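Local coordinates for hypothetical protein (Parabacteroides merdae, PDB 4OO3) that is of unknown function but is probably an NAD(P)-dependent oxidoreductase with a Rossmann-fold domain and a C-terminal oxidoreductase domain, at residues I123-F128 with A433-K438; D218-L223 with Y428-A433. All coordinates share one frame; numbering follows the deposited sequence.

Contact 1: I123-F128 with A433-K438; sequences INSQSF and ALDMAK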
loop_
_atom_site.group_PDB
_atom_site.type_symbol
_atom_site.label_atom_id
_atom_site.label_comp_id
_atom_site.label_asym_id
_atom_site.label_seq_id
_atom_site.Cartn_x
_atom_site.Cartn_y
_atom_site.Cartn_z
ATOM N N ILE A 123 -7.851 9.505 5.336
ATOM C CA ILE A 123 -8.814 8.474 5.763
ATOM C C ILE A 123 -10.289 8.908 5.695
ATOM O O ILE A 123 -11.176 8.163 6.117
ATOM C CB ILE A 123 -8.522 7.980 7.201
ATOM C CG1 ILE A 123 -8.721 9.101 8.228
ATOM C CG2 ILE A 123 -7.122 7.411 7.296
ATOM C CD1 ILE A 123 -8.567 8.641 9.666
ATOM N N ASN A 124 -10.533 10.111 5.184
ATOM C CA ASN A 124 -11.878 10.628 4.960
ATOM C C ASN A 124 -11.838 11.896 4.100
ATOM O O ASN A 124 -10.758 12.410 3.780
ATOM C CB ASN A 124 -12.619 10.886 6.284
ATOM C CG ASN A 124 -11.849 11.786 7.232
ATOM O OD1 ASN A 124 -11.241 12.776 6.832
ATOM N ND2 ASN A 124 -11.892 11.452 8.506
ATOM N N SER A 125 -13.015 12.392 3.728
ATOM C CA SER A 125 -13.117 13.540 2.829
ATOM C C SER A 125 -12.516 14.808 3.402
ATOM O O SER A 125 -11.923 15.588 2.671
ATOM C CB SER A 125 -14.569 13.778 2.426
ATOM O OG SER A 125 -14.984 12.715 1.589
ATOM N N GLN A 126 -12.668 15.008 4.706
ATOM C CA GLN A 126 -12.062 16.150 5.378
ATOM C C GLN A 126 -10.545 16.089 5.227
ATOM O O GLN A 126 -9.924 17.061 4.802
ATOM C CB GLN A 126 -12.461 16.181 6.856
ATOM C CG GLN A 126 -11.806 17.286 7.669
ATOM C CD GLN A 126 -12.183 17.230 9.140
ATOM O OE1 GLN A 126 -13.224 17.749 9.545
ATOM N NE2 GLN A 126 -11.327 16.607 9.951
ATOM N N SER A 127 -9.953 14.942 5.560
ATOM C CA SER A 127 -8.507 14.775 5.442
ATOM C C SER A 127 -8.039 14.784 3.982
ATOM O O SER A 127 -6.921 15.220 3.705
ATOM C CB SER A 127 -8.018 13.515 6.177
ATOM O OG SER A 127 -8.843 12.386 5.935
ATOM N N PHE A 128 -8.884 14.329 3.054
ATOM C CA PHE A 128 -8.568 14.418 1.622
ATOM C C PHE A 128 -8.397 15.866 1.161
ATOM O O PHE A 128 -7.483 16.176 0.396
ATOM C CB PHE A 128 -9.644 13.751 0.762
ATOM C CG PHE A 128 -9.424 13.936 -0.720
ATOM C CD1 PHE A 128 -8.397 13.261 -1.371
ATOM C CD2 PHE A 128 -10.213 14.809 -1.454
ATOM C CE1 PHE A 128 -8.181 13.427 -2.728
ATOM C CE2 PHE A 128 -9.997 14.981 -2.817
ATOM C CZ PHE A 128 -8.980 14.291 -3.452
ATOM N N ALA A 433 -15.725 6.744 -1.294
ATOM C CA ALA A 433 -16.393 5.472 -1.044
ATOM C C ALA A 433 -16.818 5.358 0.419
ATOM O O ALA A 433 -17.891 4.831 0.717
ATOM C CB ALA A 433 -15.486 4.312 -1.432
ATOM N N LEU A 434 -15.986 5.858 1.329
ATOM C CA LEU A 434 -16.344 5.855 2.747
ATOM C C LEU A 434 -17.652 6.601 2.973
ATOM O O LEU A 434 -18.521 6.126 3.688
ATOM C CB LEU A 434 -15.237 6.474 3.600
ATOM C CG LEU A 434 -15.505 6.545 5.106
ATOM C CD1 LEU A 434 -15.697 5.153 5.691
ATOM C CD2 LEU A 434 -14.379 7.277 5.811
ATOM N N ASP A 435 -17.779 7.772 2.359
ATOM C CA ASP A 435 -18.998 8.585 2.462
ATOM C C ASP A 435 -20.225 7.889 1.867
ATOM O O ASP A 435 -21.292 7.878 2.477
ATOM C CB ASP A 435 -18.789 9.945 1.784
ATOM C CG ASP A 435 -17.853 10.853 2.568
ATOM O OD1 ASP A 435 -17.593 10.571 3.760
ATOM O OD2 ASP A 435 -17.379 11.859 1.997
HETATM N N MSE A 436 -20.066 7.314 0.678
HETATM C CA MSE A 436 -21.138 6.556 0.026
HETATM C C MSE A 436 -21.535 5.388 0.891
HETATM O O MSE A 436 -22.721 5.162 1.130
HETATM C CB MSE A 436 -20.655 6.077 -1.346
HETATM C CG MSE A 436 -21.623 5.086 -1.987
HETATM SE SE MSE A 436 -21.197 4.908 -3.900
HETATM C CE MSE A 436 -21.963 6.630 -4.467
ATOM N N ALA A 437 -20.544 4.644 1.380
ATOM C CA ALA A 437 -20.796 3.496 2.248
ATOM C C ALA A 437 -21.545 3.900 3.512
ATOM O O ALA A 437 -22.408 3.168 3.983
ATOM C CB ALA A 437 -19.487 2.811 2.609
ATOM N N LYS A 438 -21.219 5.072 4.043
ATOM C CA LYS A 438 -21.846 5.576 5.267
ATOM C C LYS A 438 -23.233 6.173 5.053
ATOM O O LYS A 438 -23.978 6.342 6.012
ATOM C CB LYS A 438 -20.946 6.618 5.944
ATOM C CG LYS A 438 -19.797 6.002 6.721
ATOM C CD LYS A 438 -19.121 7.011 7.626
ATOM C CE LYS A 438 -18.252 6.304 8.651
ATOM N NZ LYS A 438 -17.582 7.279 9.553
#
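The backbones of 123-128 and 433-438 come nearest at Asn-124 and Leu-434, whose CA atoms lie 6.9 Å apart, and the pairing moves on in step to Ser-125 and Asp-435. The first segment enters helix 125-140 through Asn-124 as N-cap: its OD1 accepts from Ser-127 N (2.8 Å, N-H...O 166°). Across the gap runs one hydrogen bond, from Ser-125 OG to Asp-435 OD2 at 2.6 Å, and the hydroxyl meets that oxygen from above the carboxylate plane, 37° out of it. With OG anti to its own carbonyl carbon (chi1 -69°), Ser-125 reaches out to the acid. An alanine here is likely to leave Asp-435 OD2 without this donor and the carboxylate freer to turn. Beside this polar pair, the CD2 methyl of Leu-434 sits 3.3 Å from Ile-123 O and 4.0 Å from Asn-124 CB, packing on a carbonyl oxygen and a CB without a hydrogen bond. The contact joins the start of a helix in the Rossmann family region to helix 419-439 of the C-terminal family region; Leu-434 also touches Glu-214 and Ile-216, while Ala-433 and Ala-437 rest on strand 243-255.

Contact 2: D218-L223 with Y428-A433; sequences DVTTHL and YTTTSA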
loop_
_atom_site.group_PDB
_atom_site.type_symbol
_atom_site.label_atom_id
_atom_site.label_comp_id
_atom_site.label_asym_id
_atom_site.label_seq_id
_atom_site.Cartn_x
_atom_site.Cartn_y
_atom_site.Cartn_z
ATOM N N ASP A 218 -8.089 1.941 3.766
ATOM C CA ASP A 218 -6.760 1.540 4.215
ATOM C C ASP A 218 -6.079 0.661 3.149
ATOM O O ASP A 218 -5.413 1.178 2.265
ATOM C CB ASP A 218 -6.886 0.859 5.585
ATOM C CG ASP A 218 -5.552 0.448 6.177
ATOM O OD1 ASP A 218 -4.511 0.904 5.652
ATOM O OD2 ASP A 218 -5.557 -0.318 7.180
ATOM N N VAL A 219 -6.267 -0.652 3.201
ATOM C CA VAL A 219 -5.631 -1.553 2.232
ATOM C C VAL A 219 -6.145 -1.299 0.815
ATOM O O VAL A 219 -5.425 -1.561 -0.137
ATOM C CB VAL A 219 -5.817 -3.040 2.641
ATOM C CG1 VAL A 219 -5.513 -4.012 1.501
ATOM C CG2 VAL A 219 -4.939 -3.356 3.837
ATOM N N THR A 220 -7.372 -0.781 0.678
ATOM C CA THR A 220 -7.932 -0.436 -0.643
ATOM C C THR A 220 -7.041 0.554 -1.395
ATOM O O THR A 220 -7.039 0.599 -2.630
ATOM C CB THR A 220 -9.324 0.226 -0.538
ATOM O OG1 THR A 220 -9.242 1.363 0.330
ATOM C CG2 THR A 220 -10.373 -0.752 -0.011
ATOM N N THR A 221 -6.327 1.384 -0.650
ATOM C CA THR A 221 -5.339 2.287 -1.237
ATOM C C THR A 221 -4.454 1.516 -2.221
ATOM O O THR A 221 -4.358 1.887 -3.382
ATOM C CB THR A 221 -4.508 2.958 -0.127
ATOM O OG1 THR A 221 -5.376 3.773 0.666
ATOM C CG2 THR A 221 -3.401 3.837 -0.690
ATOM N N HIS A 222 -3.852 0.421 -1.758
ATOM C CA HIS A 222 -3.043 -0.441 -2.629
ATOM C C HIS A 222 -3.818 -0.917 -3.859
ATOM O O HIS A 222 -3.278 -0.924 -4.968
ATOM C CB HIS A 222 -2.560 -1.685 -1.886
ATOM C CG HIS A 222 -1.588 -1.410 -0.785
ATOM N ND1 HIS A 222 -0.473 -0.619 -0.952
ATOM C CD2 HIS A 222 -1.549 -1.851 0.494
ATOM C CE1 HIS A 222 0.207 -0.572 0.180
ATOM N NE2 HIS A 222 -0.427 -1.311 1.075
ATOM N N LEU A 223 -5.067 -1.342 -3.661
ATOM C CA LEU A 223 -5.823 -1.971 -4.749
ATOM C C LEU A 223 -6.230 -0.931 -5.779
ATOM O O LEU A 223 -6.091 -1.156 -6.976
ATOM C CB LEU A 223 -7.039 -2.744 -4.222
ATOM C CG LEU A 223 -6.738 -3.850 -3.207
ATOM C CD1 LEU A 223 -8.016 -4.581 -2.823
ATOM C CD2 LEU A 223 -5.701 -4.835 -3.740
ATOM N N TYR A 428 -9.075 10.246 -3.612
ATOM C CA TYR A 428 -10.439 10.678 -3.916
ATOM C C TYR A 428 -11.358 9.462 -3.972
ATOM O O TYR A 428 -12.449 9.470 -3.397
ATOM C CB TYR A 428 -10.515 11.435 -5.246
ATOM C CG TYR A 428 -11.940 11.762 -5.648
ATOM C CD1 TYR A 428 -12.612 12.838 -5.085
ATOM C CD2 TYR A 428 -12.619 10.981 -6.570
ATOM C CE1 TYR A 428 -13.918 13.140 -5.439
ATOM C CE2 TYR A 428 -13.928 11.272 -6.934
ATOM C CZ TYR A 428 -14.572 12.351 -6.363
ATOM O OH TYR A 428 -15.872 12.635 -6.719
ATOM N N THR A 429 -10.907 8.415 -4.663
ATOM C CA THR A 429 -11.683 7.183 -4.785
ATOM C C THR A 429 -12.000 6.580 -3.410
ATOM O O THR A 429 -13.162 6.298 -3.111
ATOM C CB THR A 429 -10.970 6.144 -5.685
ATOM O OG1 THR A 429 -10.581 6.761 -6.926
ATOM C CG2 THR A 429 -11.887 4.972 -5.989
ATOM N N THR A 430 -10.987 6.415 -2.561
ATOM C CA THR A 430 -11.198 5.746 -1.273
ATOM C C THR A 430 -12.052 6.550 -0.297
ATOM O O THR A 430 -12.972 5.998 0.312
ATOM C CB THR A 430 -9.886 5.385 -0.574
ATOM O OG1 THR A 430 -9.089 6.558 -0.395
ATOM C CG2 THR A 430 -9.110 4.347 -1.392
ATOM N N THR A 431 -11.751 7.836 -0.137
ATOM C CA THR A 431 -12.499 8.667 0.817
ATOM C C THR A 431 -13.951 8.916 0.377
ATOM O O THR A 431 -14.850 8.977 1.214
ATOM C CB THR A 431 -11.787 10.001 1.087
ATOM O OG1 THR A 431 -11.579 10.701 -0.146
ATOM C CG2 THR A 431 -10.450 9.757 1.770
ATOM N N SER A 432 -14.180 9.038 -0.930
ATOM C CA SER A 432 -15.539 9.158 -1.473
ATOM C C SER A 432 -16.369 7.904 -1.218
ATOM O O SER A 432 -17.572 7.990 -0.963
ATOM C CB SER A 432 -15.505 9.440 -2.978
ATOM O OG SER A 432 -14.955 10.718 -3.234
ATOM N N ALA A 433 -15.725 6.744 -1.294
ATOM C CA ALA A 433 -16.393 5.472 -1.044
ATOM C C ALA A 433 -16.818 5.358 0.419
ATOM O O ALA A 433 -17.891 4.831 0.717
ATOM C CB ALA A 433 -15.486 4.312 -1.432
#
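As in the Gfo/Idh/MocA oxidoreductase fold, an Asp-x-x-x-His pair (Asp-218, His-222), probably by the substrate site, lies on the segment that leads into helix 220-231 and packs against helix 419-439 beside the mixed beta-sheet. Thr-220 and Thr-430 carry it, with Thr-221 alongside, and all three are buried. The backbones are closest at Thr-221 and Thr-430, CA to CA 6.8 Å, near enough for small beta-branched residues to meet directly.

No hydrogen bond crosses the interface. The two threonine side chains slide past each other in opposite directions, and the closest approach sets a hydroxyl oxygen against a methyl: Thr-220 OG1 to Thr-430 CG2, 3.4 Å. In Thr-430 this methyl lies anti to the carbonyl carbon, which turns it to the other helix, while OG1, between the backbone N and the carbonyl carbon (chi1 57°), bonds back to Tyr-427 O in its own helix. Thr-220 OG1 likewise has its polar partner in its own part of the chain, Ile-216 O. Both buried hydroxyls are thus satisfied locally, and what spans the gap is van der Waals contact. The same methyl of Thr-430 approaches the backbone at Thr-221 N, 4.1 Å away.

The sheet lies close by: Thr-220 also touches Val-303 on strand 297-306, and Ser-432 touches Leu-245 on strand 243-255. One helical turn after Tyr-428, Ser-432 doubles the bonding to Tyr-428 O: its N and its OG (2.8 Å) reach that oxygen from opposite faces of the carbonyl plane, and OG also stands 3.4 Å above the plane of the Tyr-428 ring, offset toward its rim.

Both contacts use helix 419-439, contact 2 in its middle and contact 1 further along, with Ala-433 common to segments 428-433 and 433-438; the contact centres are about 9 Å apart. In sequence, contact 2 is nested inside the span closed by contact 1. They also touch directly: Asn-124 O lies 3.3 Å from Thr-431 CG2, and Phe-128 CE1 lies 3.4 Å from Tyr-428 N. One helix therefore meets the Rossmann family region through 123-128 and a helix of the C-terminal family region through 218-223. From segment 218-223, Asp-218 OD1 forms a salt bridge with Lys-119 NZ, a further tie between the two family regions, probably near the cofactor site as in Gfo/Idh/MocA relatives.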